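Local coordinates for protein GAF (Saccharomyces cerevisiae, PDB 1F5M) that reduces the R-enantiomer of free methionine sulfoxide to methionine, with thioredoxin as the electron source, and protects yeast against oxidative stress, at residues 100-114 with 130-144. Numbering follows the deposited sequence.
Sequences VCGTAASTKETQIVP and KSEIVVPIISNDGKT
Val-134 points from strand 131-138 into helix 100-107. Its CB lies 3.9 Å from Ala-104 CB. With CG1 anti to the backbone N (chi1 -175°), that methyl presses on Ala-104 CB at 3.4 Å and also meets Cys-101 CA. The other methyl, CG2, meets Val-100 CG1 at 3.3 Å. The methyl pairs with Ala-104 and Val-100 are both tighter than usual for carbons; the helix axis passes 7.6 Å from that of the strand. Pro-136 continues the row, its CB and CG against Ala-104 O.

In the last turn of the helix, Ala-105 O accepts from Thr-144 OG1 at 2.9 Å, in the carbonyl plane and on a lone pair, while Thr-144 CG2 touches Ala-105 CB. A valine in place of Thr-144 would probably leave Ala-105 O without this hydroxyl donor. The extended Lys-108 chain passes Thr-144 OG1 with its CG, and its NZ donates to Gly-142 O at 2.8 Å.

At the other end, water 1 donates to Glu-132 OE1 and accepts from Cys-101 N. Asp-149 and Asp-151 lie near the same carboxylate, their like charges close.

Strand 111-113 then returns antiparallel to 131-138. Gln-111 and Val-134 pair through two backbone hydrogen bonds, as do Val-113 and Glu-132. Thr-110 OG1 is hydrogen-bonded to Glu-167 of helix 160-176. Strand 111-113 is an edge, within the chain, of the antiparallel GAF-domain sheet, and helix 99-107 leads into it across the face bearing Val-134.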
loop_
_atom_site.group_PDB
_atom_site.type_symbol
_atom_site.label_atom_id
_atom_site.label_comp_id
_atom_site.label_asym_id
_atom_site.label_seq_id
_atom_site.Cartn_x
_atom_site.Cartn_y
_atom_site.Cartn_z
ATOM N N VAL B 100 -18.435 1.247 9.016
ATOM C CA VAL B 100 -17.570 1.937 9.940
ATOM C C VAL B 100 -16.813 3.071 9.271
ATOM O O VAL B 100 -16.816 4.192 9.790
ATOM C CB VAL B 100 -16.577 0.986 10.628
ATOM C CG1 VAL B 100 -15.754 1.798 11.656
ATOM C CG2 VAL B 100 -17.334 -0.164 11.320
ATOM N N CYS B 101 -16.160 2.805 8.133
ATOM C CA CYS B 101 -15.444 3.856 7.438
ATOM C C CYS B 101 -16.360 5.000 6.994
ATOM O O CYS B 101 -16.031 6.174 7.185
ATOM C CB CYS B 101 -14.736 3.306 6.158
ATOM S SG CYS B 101 -13.199 2.409 6.434
ATOM N N GLY B 102 -17.495 4.653 6.386
ATOM C CA GLY B 102 -18.418 5.674 5.905
ATOM C C GLY B 102 -19.026 6.471 7.058
ATOM O O GLY B 102 -19.345 7.656 6.916
ATOM N N THR B 103 -19.167 5.856 8.219
ATOM C CA THR B 103 -19.739 6.622 9.333
ATOM C C THR B 103 -18.671 7.526 9.984
ATOM O O THR B 103 -18.974 8.644 10.468
ATOM C CB THR B 103 -20.393 5.676 10.288
ATOM O OG1 THR B 103 -21.326 4.889 9.541
ATOM C CG2 THR B 103 -21.145 6.420 11.391
ATOM N N ALA B 104 -17.412 7.086 9.958
ATOM C CA ALA B 104 -16.360 7.945 10.515
ATOM C C ALA B 104 -16.291 9.205 9.661
ATOM O O ALA B 104 -15.947 10.290 10.148
ATOM C CB ALA B 104 -15.020 7.247 10.468
ATOM N N ALA B 105 -16.579 9.039 8.373
ATOM C CA ALA B 105 -16.525 10.143 7.414
ATOM C C ALA B 105 -17.703 11.106 7.522
ATOM O O ALA B 105 -17.499 12.311 7.531
ATOM C CB ALA B 105 -16.402 9.602 5.956
ATOM N N SER B 106 -18.922 10.583 7.599
ATOM C CA SER B 106 -20.099 11.438 7.731
ATOM C C SER B 106 -20.195 12.155 9.108
ATOM O O SER B 106 -20.529 13.347 9.175
ATOM C CB SER B 106 -21.368 10.610 7.511
ATOM O OG SER B 106 -21.389 9.529 8.425
ATOM N N THR B 107 -19.895 11.434 10.192
ATOM C CA THR B 107 -19.986 12.012 11.535
ATOM C C THR B 107 -18.751 12.796 11.940
ATOM O O THR B 107 -18.787 13.571 12.903
ATOM C CB THR B 107 -20.198 10.918 12.627
ATOM O OG1 THR B 107 -18.983 10.182 12.814
ATOM C CG2 THR B 107 -21.307 9.948 12.243
ATOM N N LYS B 108 -17.665 12.607 11.187
ATOM C CA LYS B 108 -16.364 13.201 11.480
ATOM C C LYS B 108 -15.864 12.793 12.860
ATOM O O LYS B 108 -15.091 13.511 13.504
ATOM C CB LYS B 108 -16.399 14.715 11.361
ATOM C CG LYS B 108 -16.889 15.157 10.008
ATOM C CD LYS B 108 -16.813 16.687 9.886
ATOM C CE LYS B 108 -17.609 17.208 8.715
ATOM N NZ LYS B 108 -17.479 18.711 8.783
ATOM N N GLU B 109 -16.277 11.619 13.307
ATOM C CA GLU B 109 -15.852 11.151 14.615
ATOM C C GLU B 109 -15.220 9.767 14.486
ATOM O O GLU B 109 -15.705 8.939 13.743
ATOM C CB GLU B 109 -17.053 11.011 15.563
ATOM C CG GLU B 109 -17.688 12.293 15.996
ATOM C CD GLU B 109 -16.759 13.131 16.833
ATOM O OE1 GLU B 109 -15.997 12.561 17.665
ATOM O OE2 GLU B 109 -16.802 14.364 16.673
ATOM N N THR B 110 -14.162 9.532 15.255
ATOM C CA THR B 110 -13.473 8.243 15.293
ATOM C C THR B 110 -14.448 7.161 15.723
ATOM O O THR B 110 -15.268 7.324 16.655
ATOM C CB THR B 110 -12.292 8.303 16.266
ATOM O OG1 THR B 110 -11.313 9.180 15.709
ATOM C CG2 THR B 110 -11.645 6.874 16.559
ATOM N N GLN B 111 -14.379 6.053 15.018
ATOM C CA GLN B 111 -15.208 4.930 15.341
ATOM C C GLN B 111 -14.293 3.862 15.917
ATOM O O GLN B 111 -13.284 3.493 15.297
ATOM C CB GLN B 111 -15.898 4.431 14.064
ATOM C CG GLN B 111 -16.740 5.528 13.356
ATOM C CD GLN B 111 -18.001 5.911 14.161
ATOM O OE1 GLN B 111 -18.839 5.068 14.429
ATOM N NE2 GLN B 111 -18.132 7.196 14.521
ATOM N N ILE B 112 -14.590 3.392 17.121
ATOM C CA ILE B 112 -13.797 2.297 17.736
ATOM C C ILE B 112 -14.762 1.128 17.899
ATOM O O ILE B 112 -15.683 1.139 18.787
ATOM C CB ILE B 112 -13.229 2.681 19.101
ATOM C CG1 ILE B 112 -12.439 3.979 18.989
ATOM C CG2 ILE B 112 -12.324 1.542 19.628
ATOM C CD1 ILE B 112 -11.723 4.388 20.289
ATOM N N VAL B 113 -14.586 0.121 17.057
ATOM C CA VAL B 113 -15.526 -1.005 17.039
ATOM C C VAL B 113 -14.981 -2.318 17.587
ATOM O O VAL B 113 -14.072 -2.933 17.001
ATOM C CB VAL B 113 -16.046 -1.182 15.599
ATOM C CG1 VAL B 113 -17.103 -2.285 15.534
ATOM C CG2 VAL B 113 -16.615 0.170 15.094
ATOM N N PRO B 114 -15.533 -2.779 18.714
ATOM C CA PRO B 114 -15.067 -4.034 19.328
ATOM C C PRO B 114 -15.554 -5.308 18.647
ATOM O O PRO B 114 -14.916 -6.368 18.739
ATOM C CB PRO B 114 -15.563 -3.925 20.779
ATOM C CG PRO B 114 -16.904 -3.140 20.607
ATOM C CD PRO B 114 -16.534 -2.084 19.569
ATOM N N LYS B 130 -12.700 -8.820 12.875
ATOM C CA LYS B 130 -13.609 -8.869 14.028
ATOM C C LYS B 130 -13.727 -7.540 14.735
ATOM O O LYS B 130 -14.746 -7.269 15.354
ATOM C CB LYS B 130 -13.164 -9.938 15.044
ATOM C CG LYS B 130 -13.706 -11.320 14.715
ATOM C CD LYS B 130 -13.058 -12.387 15.612
ATOM C CE LYS B 130 -13.657 -13.745 15.157
ATOM N NZ LYS B 130 -13.097 -14.860 15.922
ATOM N N SER B 131 -12.667 -6.739 14.733
ATOM C CA SER B 131 -12.753 -5.430 15.366
ATOM C C SER B 131 -12.084 -4.467 14.457
ATOM O O SER B 131 -11.309 -4.884 13.595
ATOM C CB SER B 131 -12.156 -5.390 16.791
ATOM O OG SER B 131 -10.809 -5.767 16.865
ATOM N N GLU B 132 -12.382 -3.174 14.638
ATOM C CA GLU B 132 -11.901 -2.134 13.734
ATOM C C GLU B 132 -11.897 -0.729 14.365
ATOM O O GLU B 132 -12.665 -0.420 15.300
ATOM C CB GLU B 132 -12.811 -2.146 12.466
ATOM C CG GLU B 132 -12.362 -1.260 11.282
ATOM C CD GLU B 132 -13.208 -1.421 9.968
ATOM O OE1 GLU B 132 -12.981 -0.659 8.992
ATOM O OE2 GLU B 132 -14.095 -2.305 9.880
ATOM N N ILE B 133 -10.993 0.112 13.884
ATOM C CA ILE B 133 -10.913 1.501 14.329
ATOM C C ILE B 133 -10.742 2.372 13.101
ATOM O O ILE B 133 -9.898 2.088 12.201
ATOM C CB ILE B 133 -9.763 1.742 15.339
ATOM C CG1 ILE B 133 -9.768 3.205 15.807
ATOM C CG2 ILE B 133 -8.418 1.401 14.687
ATOM C CD1 ILE B 133 -8.920 3.485 17.037
ATOM N N VAL B 134 -11.559 3.415 13.017
ATOM C CA VAL B 134 -11.485 4.329 11.869
ATOM C C VAL B 134 -11.428 5.744 12.361
ATOM O O VAL B 134 -12.274 6.191 13.146
ATOM C CB VAL B 134 -12.681 4.206 10.911
ATOM C CG1 VAL B 134 -12.448 5.096 9.690
ATOM C CG2 VAL B 134 -12.851 2.777 10.488
ATOM N N VAL B 135 -10.378 6.429 11.927
ATOM C CA VAL B 135 -10.127 7.804 12.315
ATOM C C VAL B 135 -10.211 8.736 11.100
ATOM O O VAL B 135 -9.451 8.590 10.092
ATOM C CB VAL B 135 -8.733 7.914 12.977
ATOM C CG1 VAL B 135 -8.406 9.354 13.373
ATOM C CG2 VAL B 135 -8.650 6.987 14.167
ATOM N N PRO B 136 -11.127 9.711 11.149
ATOM C CA PRO B 136 -11.234 10.629 9.995
ATOM C C PRO B 136 -10.140 11.710 9.921
ATOM O O PRO B 136 -9.701 12.251 10.938
ATOM C CB PRO B 136 -12.625 11.221 10.164
ATOM C CG PRO B 136 -12.735 11.344 11.626
ATOM C CD PRO B 136 -12.114 10.053 12.190
ATOM N N ILE B 137 -9.667 11.988 8.698
ATOM C CA ILE B 137 -8.637 12.982 8.470
ATOM C C ILE B 137 -9.399 14.248 8.112
ATOM O O ILE B 137 -10.182 14.246 7.168
ATOM C CB ILE B 137 -7.718 12.525 7.312
ATOM C CG1 ILE B 137 -6.985 11.233 7.738
ATOM C CG2 ILE B 137 -6.727 13.592 6.961
ATOM C CD1 ILE B 137 -6.458 10.443 6.547
ATOM N N ILE B 138 -9.164 15.326 8.858
ATOM C CA ILE B 138 -9.918 16.575 8.651
ATOM C C ILE B 138 -9.129 17.720 8.047
ATOM O O ILE B 138 -7.980 17.936 8.414
ATOM C CB ILE B 138 -10.522 17.055 10.011
ATOM C CG1 ILE B 138 -11.303 15.903 10.663
ATOM C CG2 ILE B 138 -11.372 18.309 9.794
ATOM C CD1 ILE B 138 -12.496 15.448 9.852
ATOM N N SER B 139 -9.745 18.458 7.125
ATOM C CA SER B 139 -9.059 19.588 6.481
ATOM C C SER B 139 -9.063 20.834 7.375
ATOM O O SER B 139 -9.777 20.894 8.388
ATOM C CB SER B 139 -9.759 19.966 5.176
ATOM O OG SER B 139 -11.092 20.345 5.467
ATOM N N ASN B 140 -8.269 21.829 6.996
ATOM C CA ASN B 140 -8.239 23.085 7.757
ATOM C C ASN B 140 -9.659 23.595 7.750
ATOM O O ASN B 140 -10.187 24.106 8.745
ATOM C CB ASN B 140 -7.359 24.113 7.069
ATOM C CG ASN B 140 -5.920 23.732 7.102
ATOM O OD1 ASN B 140 -5.496 23.002 7.991
ATOM N ND2 ASN B 140 -5.143 24.226 6.142
ATOM N N ASP B 141 -10.266 23.406 6.594
ATOM C CA ASP B 141 -11.613 23.810 6.305
ATOM C C ASP B 141 -12.605 22.979 7.154
ATOM O O ASP B 141 -13.799 23.275 7.193
ATOM C CB ASP B 141 -11.848 23.637 4.779
ATOM C CG ASP B 141 -10.481 23.586 3.921
ATOM O OD1 ASP B 141 -10.506 23.793 2.670
ATOM O OD2 ASP B 141 -9.384 23.325 4.468
ATOM N N GLY B 142 -12.114 21.940 7.835
ATOM C CA GLY B 142 -12.996 21.121 8.653
ATOM C C GLY B 142 -13.799 20.035 7.937
ATOM O O GLY B 142 -14.743 19.451 8.496
ATOM N N LYS B 143 -13.447 19.729 6.697
ATOM C CA LYS B 143 -14.178 18.695 5.981
ATOM C C LYS B 143 -13.384 17.371 6.037
ATOM O O LYS B 143 -12.200 17.386 6.331
ATOM C CB LYS B 143 -14.385 19.132 4.542
ATOM C CG LYS B 143 -15.109 20.483 4.413
ATOM C CD LYS B 143 -15.524 20.719 2.965
ATOM C CE LYS B 143 -16.494 21.920 2.821
ATOM N NZ LYS B 143 -17.145 22.038 1.446
ATOM N N THR B 144 -14.037 16.242 5.773
ATOM C CA THR B 144 -13.348 14.931 5.788
ATOM C C THR B 144 -12.521 14.733 4.483
ATOM O O THR B 144 -13.080 14.702 3.383
ATOM C CB THR B 144 -14.377 13.798 5.890
ATOM O OG1 THR B 144 -15.081 13.918 7.147
ATOM C CG2 THR B 144 -13.693 12.422 5.754
HETATM O O HOH W 1 -15.489 -0.245 7.590
#